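Local coordinates for protein putative sugar kinase PH1459 (Pyrococcus horikoshii, PDB 3EWM) that probably phosphorylates a sugar such as fructose with ATP, as a carbohydrate kinase of the PfkB family within the ribokinase clan, at residues Leu52-Glu63 and Gly78-Ile89; Ser209-Gly220 and Leu223-Ser234. All coordinates share one frame; numbering follows the deposited sequence.

Interaction 1 of 2, residues Leu52-Glu63 and Gly78-Ile89; sequences LISKVGNDPFGE and GIVKDEKKHTGI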
# COMPACT_ATOMS: atom_id res chain seq x y z
N LEU A 52 -9.48 20.54 -3.19
CA LEU A 52 -9.65 19.12 -3.29
C LEU A 52 -10.32 18.59 -2.04
O LEU A 52 -9.91 18.86 -0.92
CB LEU A 52 -8.30 18.43 -3.51
CG LEU A 52 -8.32 16.89 -3.55
CD1 LEU A 52 -9.10 16.37 -4.78
CD2 LEU A 52 -6.89 16.38 -3.54
N ILE A 53 -11.39 17.84 -2.26
CA ILE A 53 -12.07 17.15 -1.19
C ILE A 53 -11.69 15.69 -1.30
O ILE A 53 -11.95 15.04 -2.31
CB ILE A 53 -13.59 17.34 -1.28
CG1 ILE A 53 -13.94 18.79 -0.95
CG2 ILE A 53 -14.33 16.31 -0.35
CD1 ILE A 53 -15.18 19.27 -1.66
N SER A 54 -11.07 15.19 -0.25
CA SER A 54 -10.62 13.84 -0.22
C SER A 54 -10.37 13.42 1.22
O SER A 54 -10.75 14.13 2.17
CB SER A 54 -9.35 13.66 -1.06
OG SER A 54 -9.13 12.28 -1.27
N LYS A 55 -9.75 12.26 1.38
CA LYS A 55 -9.52 11.74 2.70
C LYS A 55 -8.24 10.95 2.64
O LYS A 55 -8.05 10.13 1.74
CB LYS A 55 -10.69 10.84 3.14
CG LYS A 55 -10.83 10.72 4.66
CD LYS A 55 -12.10 9.99 5.01
CE LYS A 55 -12.23 9.79 6.52
NZ LYS A 55 -13.51 9.13 6.87
N VAL A 56 -7.35 11.23 3.59
CA VAL A 56 -6.07 10.51 3.68
C VAL A 56 -5.99 9.90 5.07
O VAL A 56 -6.83 10.18 5.93
CB VAL A 56 -4.85 11.44 3.42
CG1 VAL A 56 -4.83 11.92 1.98
CG2 VAL A 56 -4.85 12.63 4.38
N GLY A 57 -4.99 9.06 5.29
CA GLY A 57 -4.75 8.50 6.61
C GLY A 57 -4.07 9.55 7.46
O GLY A 57 -3.36 10.43 6.95
N ASN A 58 -4.28 9.46 8.76
CA ASN A 58 -3.46 10.21 9.70
C ASN A 58 -2.10 9.52 9.78
O ASN A 58 -1.79 8.79 10.72
CB ASN A 58 -4.15 10.30 11.08
CG ASN A 58 -3.30 11.06 12.10
OD1 ASN A 58 -2.40 11.84 11.73
ND2 ASN A 58 -3.59 10.83 13.38
N ASP A 59 -1.31 9.73 8.75
CA ASP A 59 -0.04 9.05 8.60
C ASP A 59 0.91 9.91 7.77
O ASP A 59 0.49 10.94 7.23
CB ASP A 59 -0.23 7.62 8.07
CG ASP A 59 -0.96 7.55 6.72
OD1 ASP A 59 -0.61 8.30 5.79
OD2 ASP A 59 -1.85 6.68 6.59
N PRO A 60 2.20 9.52 7.68
CA PRO A 60 3.18 10.31 6.96
C PRO A 60 2.80 10.53 5.50
O PRO A 60 3.14 11.56 4.93
CB PRO A 60 4.43 9.45 7.02
CG PRO A 60 4.26 8.68 8.32
CD PRO A 60 2.81 8.32 8.28
N PHE A 61 2.11 9.56 4.91
CA PHE A 61 1.76 9.64 3.50
C PHE A 61 0.65 10.64 3.31
O PHE A 61 0.64 11.39 2.34
CB PHE A 61 1.40 8.25 2.94
CG PHE A 61 2.61 7.37 2.68
CD1 PHE A 61 3.92 7.85 2.91
CD2 PHE A 61 2.46 6.08 2.19
CE1 PHE A 61 5.04 7.07 2.65
CE2 PHE A 61 3.57 5.29 1.92
CZ PHE A 61 4.86 5.78 2.15
N GLY A 62 -0.29 10.67 4.25
CA GLY A 62 -1.34 11.68 4.28
C GLY A 62 -0.75 13.07 4.41
O GLY A 62 -1.13 13.99 3.68
N GLU A 63 0.18 13.23 5.34
CA GLU A 63 0.87 14.52 5.50
C GLU A 63 1.61 14.94 4.25
O GLU A 63 1.53 16.08 3.86
CB GLU A 63 1.86 14.45 6.66
CG GLU A 63 1.16 14.40 7.99
CD GLU A 63 2.01 13.76 9.07
OE1 GLU A 63 3.26 13.84 8.97
OE2 GLU A 63 1.43 13.19 10.02
N GLY A 78 -10.43 20.79 2.74
CA GLY A 78 -11.40 19.71 2.56
C GLY A 78 -10.80 18.31 2.49
O GLY A 78 -11.49 17.34 2.15
N ILE A 79 -9.52 18.17 2.81
CA ILE A 79 -8.92 16.85 2.94
C ILE A 79 -8.99 16.41 4.39
O ILE A 79 -8.40 17.05 5.27
CB ILE A 79 -7.48 16.78 2.39
CG1 ILE A 79 -7.45 17.25 0.93
CG2 ILE A 79 -6.90 15.35 2.56
CD1 ILE A 79 -6.07 17.46 0.41
N VAL A 80 -9.72 15.33 4.63
CA VAL A 80 -9.94 14.82 5.99
C VAL A 80 -8.89 13.76 6.30
O VAL A 80 -8.41 13.07 5.41
CB VAL A 80 -11.37 14.24 6.15
CG1 VAL A 80 -11.55 13.55 7.48
CG2 VAL A 80 -12.39 15.35 5.97
N LYS A 81 -8.50 13.66 7.57
CA LYS A 81 -7.60 12.62 7.99
C LYS A 81 -8.42 11.52 8.65
O LYS A 81 -9.19 11.77 9.58
CB LYS A 81 -6.54 13.14 8.95
CG LYS A 81 -5.65 14.19 8.32
CD LYS A 81 -4.43 14.47 9.19
CE LYS A 81 -3.44 15.34 8.44
NZ LYS A 81 -2.13 15.40 9.15
N ASP A 82 -8.24 10.32 8.13
CA ASP A 82 -8.89 9.13 8.62
C ASP A 82 -8.02 8.50 9.70
O ASP A 82 -6.85 8.19 9.48
CB ASP A 82 -9.13 8.17 7.47
CG ASP A 82 -10.16 7.12 7.78
OD1 ASP A 82 -10.17 6.60 8.92
OD2 ASP A 82 -10.94 6.79 6.88
N GLU A 83 -8.59 8.37 10.90
CA GLU A 83 -7.90 7.72 12.00
C GLU A 83 -7.97 6.20 11.93
O GLU A 83 -7.27 5.51 12.67
CB GLU A 83 -8.47 8.22 13.34
CG GLU A 83 -8.33 9.73 13.54
CD GLU A 83 -6.89 10.20 13.66
OE1 GLU A 83 -6.00 9.35 13.92
OE2 GLU A 83 -6.64 11.41 13.51
N LYS A 84 -8.81 5.67 11.05
CA LYS A 84 -8.98 4.22 10.95
C LYS A 84 -8.48 3.59 9.64
O LYS A 84 -8.41 2.37 9.54
CB LYS A 84 -10.44 3.84 11.17
CG LYS A 84 -11.05 4.35 12.47
CD LYS A 84 -10.48 3.62 13.65
CE LYS A 84 -11.24 3.97 14.92
NZ LYS A 84 -10.46 3.56 16.12
N LYS A 85 -8.17 4.40 8.63
CA LYS A 85 -7.72 3.85 7.37
C LYS A 85 -6.44 4.56 6.99
O LYS A 85 -6.25 5.70 7.36
CB LYS A 85 -8.76 3.99 6.24
CG LYS A 85 -10.16 3.40 6.52
CD LYS A 85 -10.18 1.90 6.67
CE LYS A 85 -11.61 1.38 6.90
NZ LYS A 85 -11.62 -0.11 6.87
N HIS A 86 -5.56 3.86 6.30
CA HIS A 86 -4.31 4.44 5.87
C HIS A 86 -4.51 5.16 4.55
O HIS A 86 -5.48 4.93 3.84
CB HIS A 86 -3.24 3.37 5.77
CG HIS A 86 -2.97 2.72 7.09
ND1 HIS A 86 -3.40 1.45 7.40
CD2 HIS A 86 -2.42 3.22 8.22
CE1 HIS A 86 -3.09 1.18 8.65
NE2 HIS A 86 -2.49 2.24 9.17
N THR A 87 -3.58 6.06 4.27
CA THR A 87 -3.58 6.82 3.05
C THR A 87 -3.59 5.88 1.85
O THR A 87 -2.89 4.86 1.83
CB THR A 87 -2.34 7.72 3.04
OG1 THR A 87 -2.43 8.67 4.11
CG2 THR A 87 -2.22 8.45 1.73
N GLY A 88 -4.39 6.23 0.86
CA GLY A 88 -4.38 5.52 -0.40
C GLY A 88 -2.99 5.32 -0.96
O GLY A 88 -2.13 6.21 -0.91
N ILE A 89 -2.79 4.13 -1.50
CA ILE A 89 -1.58 3.81 -2.19
C ILE A 89 -1.93 3.00 -3.44
O ILE A 89 -2.89 2.23 -3.48
CB ILE A 89 -0.56 3.00 -1.32
CG1 ILE A 89 -1.20 1.71 -0.82
CG2 ILE A 89 0.08 3.87 -0.17
CD1 ILE A 89 -0.20 0.69 -0.42
O HOH W 1 -9.86 21.43 0.11
O HOH W 2 -6.00 8.58 0.77
O HOH W 3 -1.04 12.98 9.97
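Leu52 and Ile79 meet through their terminal methyls where strand 49-57 begins to pair with strand 79-82, and a water joins Leu52 O to Gly78 N just before. The strands then run parallel, Ser54 and Val56 using both their N and O atoms toward residues 78 to 82, while the hydroxyl of Ser54 turns to Gly8. Lys55, extended with CG anti to the backbone N (chi1 -156°), lays its CG and CE along Val80 and forms a loose salt bridge, NZ to Asp82 OD2 at 3.5 Å; Asn111 and Asp116 also hold this ammonium. On the other face Val56 CG2 packs on Ile79 CG2 at 3.9 Å. Gly57 lies so close to His86 and Thr87 that a beta-carbon would clash, and its N gives a bond of 2.8 Å to Thr87 OG1. At the open end Asn58 ND2 reaches Glu83 OE1 at 2.9 Å on the syn lone pair, the amide and carboxylate planes 79° apart. Asp59 is the N-cap of helix 60-71. Its OD1 takes Gly62 N at 2.8 Å and Thr87 OG1 at 2.5 Å, while OD2 receives Thr87 N at 3.0 Å, so two residues fix the carboxylate's rotation. Phe61 rests its CB on Thr87 and turns its ring edge to Ile89 CG2 at 4.0 Å. Strands 49-57 and 79-82 with helix 60-71 form a beta-alpha-beta unit at the edge of the large sheet, the helix packing on Ile79 and Thr87; Ile89 belongs to the smaller sheet, whose strand 11-16 touches it and Phe61, and Phe91 of the second subunit meets the Phe61 ring edge-to-face.

Interaction 2 of 2, residues Ser209-Gly220 and Leu223-Ser234; sequences SMLTAITLGPKG and LIKNETVVDVPS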
# COMPACT_ATOMS: atom_id res chain seq x y z
N SER A 209 -24.28 16.83 -20.26
CA SER A 209 -25.44 17.61 -20.68
C SER A 209 -25.02 18.88 -21.45
O SER A 209 -25.72 19.35 -22.36
CB SER A 209 -26.31 17.95 -19.47
OG SER A 209 -25.63 18.83 -18.61
N MSE A 210 -23.85 19.41 -21.09
CA MSE A 210 -23.35 20.64 -21.67
C MSE A 210 -22.22 20.39 -22.67
O MSE A 210 -22.12 21.08 -23.69
CB MSE A 210 -22.87 21.56 -20.56
CG MSE A 210 -21.73 22.49 -20.93
SE MSE A 210 -21.19 23.71 -19.49
CE MSE A 210 -22.76 24.89 -19.49
N LEU A 211 -21.36 19.41 -22.35
CA LEU A 211 -20.15 19.18 -23.15
C LEU A 211 -19.56 17.81 -22.92
O LEU A 211 -19.49 17.30 -21.80
CB LEU A 211 -19.10 20.25 -22.83
CG LEU A 211 -17.76 20.13 -23.56
CD1 LEU A 211 -17.93 20.60 -24.99
CD2 LEU A 211 -16.67 20.90 -22.84
N THR A 212 -19.10 17.21 -24.01
CA THR A 212 -18.43 15.93 -23.91
C THR A 212 -17.06 16.07 -24.55
O THR A 212 -16.95 16.60 -25.66
CB THR A 212 -19.23 14.83 -24.63
OG1 THR A 212 -20.58 14.87 -24.15
CG2 THR A 212 -18.65 13.47 -24.36
N ALA A 213 -16.03 15.61 -23.84
CA ALA A 213 -14.69 15.59 -24.37
C ALA A 213 -14.32 14.15 -24.54
O ALA A 213 -14.29 13.39 -23.56
CB ALA A 213 -13.72 16.30 -23.44
N ILE A 214 -14.08 13.74 -25.78
CA ILE A 214 -13.70 12.37 -26.04
C ILE A 214 -12.23 12.38 -26.43
O ILE A 214 -11.86 12.99 -27.42
CB ILE A 214 -14.56 11.68 -27.16
CG1 ILE A 214 -16.05 11.61 -26.78
CG2 ILE A 214 -14.05 10.27 -27.45
CD1 ILE A 214 -16.36 11.07 -25.38
N THR A 215 -11.42 11.69 -25.63
CA THR A 215 -10.00 11.61 -25.89
C THR A 215 -9.69 10.48 -26.89
O THR A 215 -10.30 9.40 -26.85
CB THR A 215 -9.19 11.45 -24.59
OG1 THR A 215 -9.60 10.26 -23.90
CG2 THR A 215 -9.42 12.67 -23.66
N LEU A 216 -8.76 10.75 -27.79
CA LEU A 216 -8.37 9.76 -28.78
C LEU A 216 -6.89 9.39 -28.61
O LEU A 216 -6.20 9.04 -29.56
CB LEU A 216 -8.74 10.25 -30.19
CG LEU A 216 -10.10 10.96 -30.38
CD1 LEU A 216 -10.18 11.72 -31.70
CD2 LEU A 216 -11.33 10.04 -30.24
N GLY A 217 -6.42 9.44 -27.36
CA GLY A 217 -5.04 9.14 -27.01
C GLY A 217 -4.06 10.18 -27.54
O GLY A 217 -4.29 11.38 -27.41
N PRO A 218 -2.94 9.71 -28.14
CA PRO A 218 -1.98 10.57 -28.84
C PRO A 218 -2.55 11.33 -30.04
O PRO A 218 -2.03 12.39 -30.38
CB PRO A 218 -0.89 9.58 -29.31
CG PRO A 218 -1.01 8.42 -28.34
CD PRO A 218 -2.50 8.30 -28.12
N LYS A 219 -3.60 10.79 -30.67
CA LYS A 219 -4.19 11.41 -31.88
C LYS A 219 -4.87 12.76 -31.60
O LYS A 219 -5.04 13.58 -32.50
CB LYS A 219 -5.20 10.46 -32.51
CG LYS A 219 -4.62 9.13 -32.95
CD LYS A 219 -5.60 8.37 -33.84
CE LYS A 219 -5.19 6.91 -34.00
NZ LYS A 219 -5.75 6.03 -32.93
N GLY A 220 -5.25 12.97 -30.35
CA GLY A 220 -5.89 14.22 -29.97
C GLY A 220 -7.21 13.93 -29.30
O GLY A 220 -7.33 12.95 -28.58
N LEU A 223 -14.44 17.47 -29.11
CA LEU A 223 -15.38 18.13 -28.21
C LEU A 223 -16.74 18.10 -28.84
O LEU A 223 -16.91 18.51 -29.98
CB LEU A 223 -14.97 19.57 -27.93
CG LEU A 223 -13.63 19.76 -27.21
CD1 LEU A 223 -13.39 21.24 -27.01
CD2 LEU A 223 -13.61 19.01 -25.89
N ILE A 224 -17.71 17.60 -28.09
CA ILE A 224 -19.07 17.46 -28.58
C ILE A 224 -20.01 18.31 -27.74
O ILE A 224 -20.05 18.20 -26.51
CB ILE A 224 -19.52 15.99 -28.56
CG1 ILE A 224 -18.53 15.13 -29.33
CG2 ILE A 224 -20.94 15.85 -29.14
CD1 ILE A 224 -17.96 14.03 -28.51
N LYS A 225 -20.76 19.16 -28.42
CA LYS A 225 -21.88 19.85 -27.80
C LYS A 225 -23.10 19.66 -28.69
O LYS A 225 -23.10 20.05 -29.87
CB LYS A 225 -21.59 21.33 -27.57
CG LYS A 225 -22.73 22.03 -26.85
CD LYS A 225 -22.27 23.26 -26.11
CE LYS A 225 -23.43 23.85 -25.29
NZ LYS A 225 -24.04 22.87 -24.33
N ASN A 226 -24.12 19.04 -28.10
CA ASN A 226 -25.31 18.61 -28.84
C ASN A 226 -24.92 17.76 -30.04
O ASN A 226 -24.43 16.64 -29.87
CB ASN A 226 -26.18 19.81 -29.23
CG ASN A 226 -26.53 20.67 -28.04
OD1 ASN A 226 -26.37 21.89 -28.07
ND2 ASN A 226 -26.97 20.03 -26.96
N GLU A 227 -25.09 18.31 -31.25
CA GLU A 227 -24.74 17.60 -32.48
C GLU A 227 -23.38 18.06 -33.00
O GLU A 227 -22.80 17.40 -33.87
CB GLU A 227 -25.81 17.84 -33.57
CG GLU A 227 -27.10 18.52 -33.08
CD GLU A 227 -27.01 20.04 -33.10
OE1 GLU A 227 -27.69 20.66 -33.95
OE2 GLU A 227 -26.25 20.62 -32.28
N THR A 228 -22.89 19.18 -32.48
CA THR A 228 -21.63 19.77 -32.91
C THR A 228 -20.45 18.93 -32.42
O THR A 228 -20.33 18.67 -31.22
CB THR A 228 -21.45 21.22 -32.41
OG1 THR A 228 -22.64 21.97 -32.67
CG2 THR A 228 -20.24 21.88 -33.09
N VAL A 229 -19.61 18.51 -33.36
CA VAL A 229 -18.37 17.82 -33.05
C VAL A 229 -17.20 18.68 -33.52
O VAL A 229 -17.14 19.05 -34.70
CB VAL A 229 -18.32 16.43 -33.73
CG1 VAL A 229 -17.02 15.72 -33.45
CG2 VAL A 229 -19.49 15.58 -33.26
N VAL A 230 -16.31 19.05 -32.60
CA VAL A 230 -15.06 19.73 -32.94
C VAL A 230 -13.90 18.77 -32.72
O VAL A 230 -13.60 18.38 -31.58
CB VAL A 230 -14.85 21.03 -32.11
CG1 VAL A 230 -13.42 21.59 -32.32
CG2 VAL A 230 -15.91 22.07 -32.47
N ASP A 231 -13.27 18.35 -33.81
CA ASP A 231 -12.11 17.50 -33.68
C ASP A 231 -10.85 18.32 -33.52
O ASP A 231 -10.62 19.28 -34.26
CB ASP A 231 -12.01 16.46 -34.81
CG ASP A 231 -12.71 15.15 -34.44
OD1 ASP A 231 -12.03 14.12 -34.23
OD2 ASP A 231 -13.95 15.15 -34.31
N VAL A 232 -10.05 17.96 -32.52
CA VAL A 232 -8.80 18.65 -32.23
C VAL A 232 -7.65 17.65 -32.35
O VAL A 232 -7.35 16.93 -31.39
CB VAL A 232 -8.81 19.32 -30.82
CG1 VAL A 232 -7.59 20.21 -30.65
CG2 VAL A 232 -10.10 20.14 -30.60
N PRO A 233 -6.99 17.59 -33.53
CA PRO A 233 -5.85 16.70 -33.63
C PRO A 233 -4.72 17.20 -32.77
O PRO A 233 -4.60 18.41 -32.54
CB PRO A 233 -5.46 16.75 -35.12
CG PRO A 233 -6.08 17.96 -35.66
CD PRO A 233 -7.27 18.29 -34.80
N SER A 234 -3.91 16.28 -32.27
CA SER A 234 -2.81 16.65 -31.40
C SER A 234 -1.73 17.39 -32.17
O SER A 234 -1.58 17.22 -33.39
CB SER A 234 -2.23 15.42 -30.73
OG SER A 234 -1.91 14.46 -31.71
O HOH W 4 -23.91 18.18 -24.86
O HOH W 5 -25.84 20.76 -24.65
O HOH W 6 -21.99 16.73 -25.55
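Lys225 and Met210, the latter a selenomethionine, show how a long side chain can serve a backbone acceptor. With CG anti to the backbone N (chi1 -177°) and a bend at the last torsion (chi4 56°), the lysine passes its CG, CD and CE beside the carbonyl of Met210 and brings NZ onto a lone pair of Met210 O, in the carbonyl plane, at 2.7 Å. A water at 2.8 Å from Lys225 NZ carries the grip on to Ser209 O. With the long chain cut back to an alanine, Met210 O would probably lose its ammonium donor, and the water bound to Ser209 O one of its mates.

Next along the hairpin, Thr212 and Ile224 form an antiparallel hydrogen-bonded pair, Ile224 N to Thr212 O being 2.7 Å and nearly straight at 170°. Their beta-carbons lie on one face, where Ile224 also sends CD1 diagonally across to Ile214 CG1 at 3.5 Å. The opposite face belongs to Ala213 and Leu223: Leu223 CD2 settles against Ala213 CB at 3.7 Å, and helix 245-259 covers the alanine. Leu211 CD1 reaches across to the carbonyl of Ile224 and also packs on helices 245-259 and 265-279.

Ser234, just past strand 228-233, meets the turn that follows strand 211-215: its N bonds Lys219 O at 2.9 Å from above the carbonyl plane. Gly220 lies opposite Pro233 as an antiparallel non-hydrogen-bonded pair, so close that a beta-carbon would strike Val232 O.

Every direct hydrogen bond between the two segments ends on a backbone carbonyl. The one from Ser234 N to Lys219 O ties the end of strand 228-233 to the turn between Thr215 and Gly220, both of which bind ATP.

Both interactions reach the same large sheet, at its two ends and on opposite sides of the chain's centre, with their centres about 35 Å apart and nearest atoms about 19 Å apart. Interaction 1 is the more buried: a parallel pair with a helix crossover, where a capping carboxylate and a lysine-aspartate bridge act beside aliphatic packing and the second subunit lies close by. Interaction 2 joins three successive antiparallel strands, is only partly buried and touches no other chain; its side-chain donors serve backbone carbonyls, and its apolar pairs meet helices on both faces of the sheet. Only interaction 2 contains ATP-binding residues, whereas interaction 1 lies away from them.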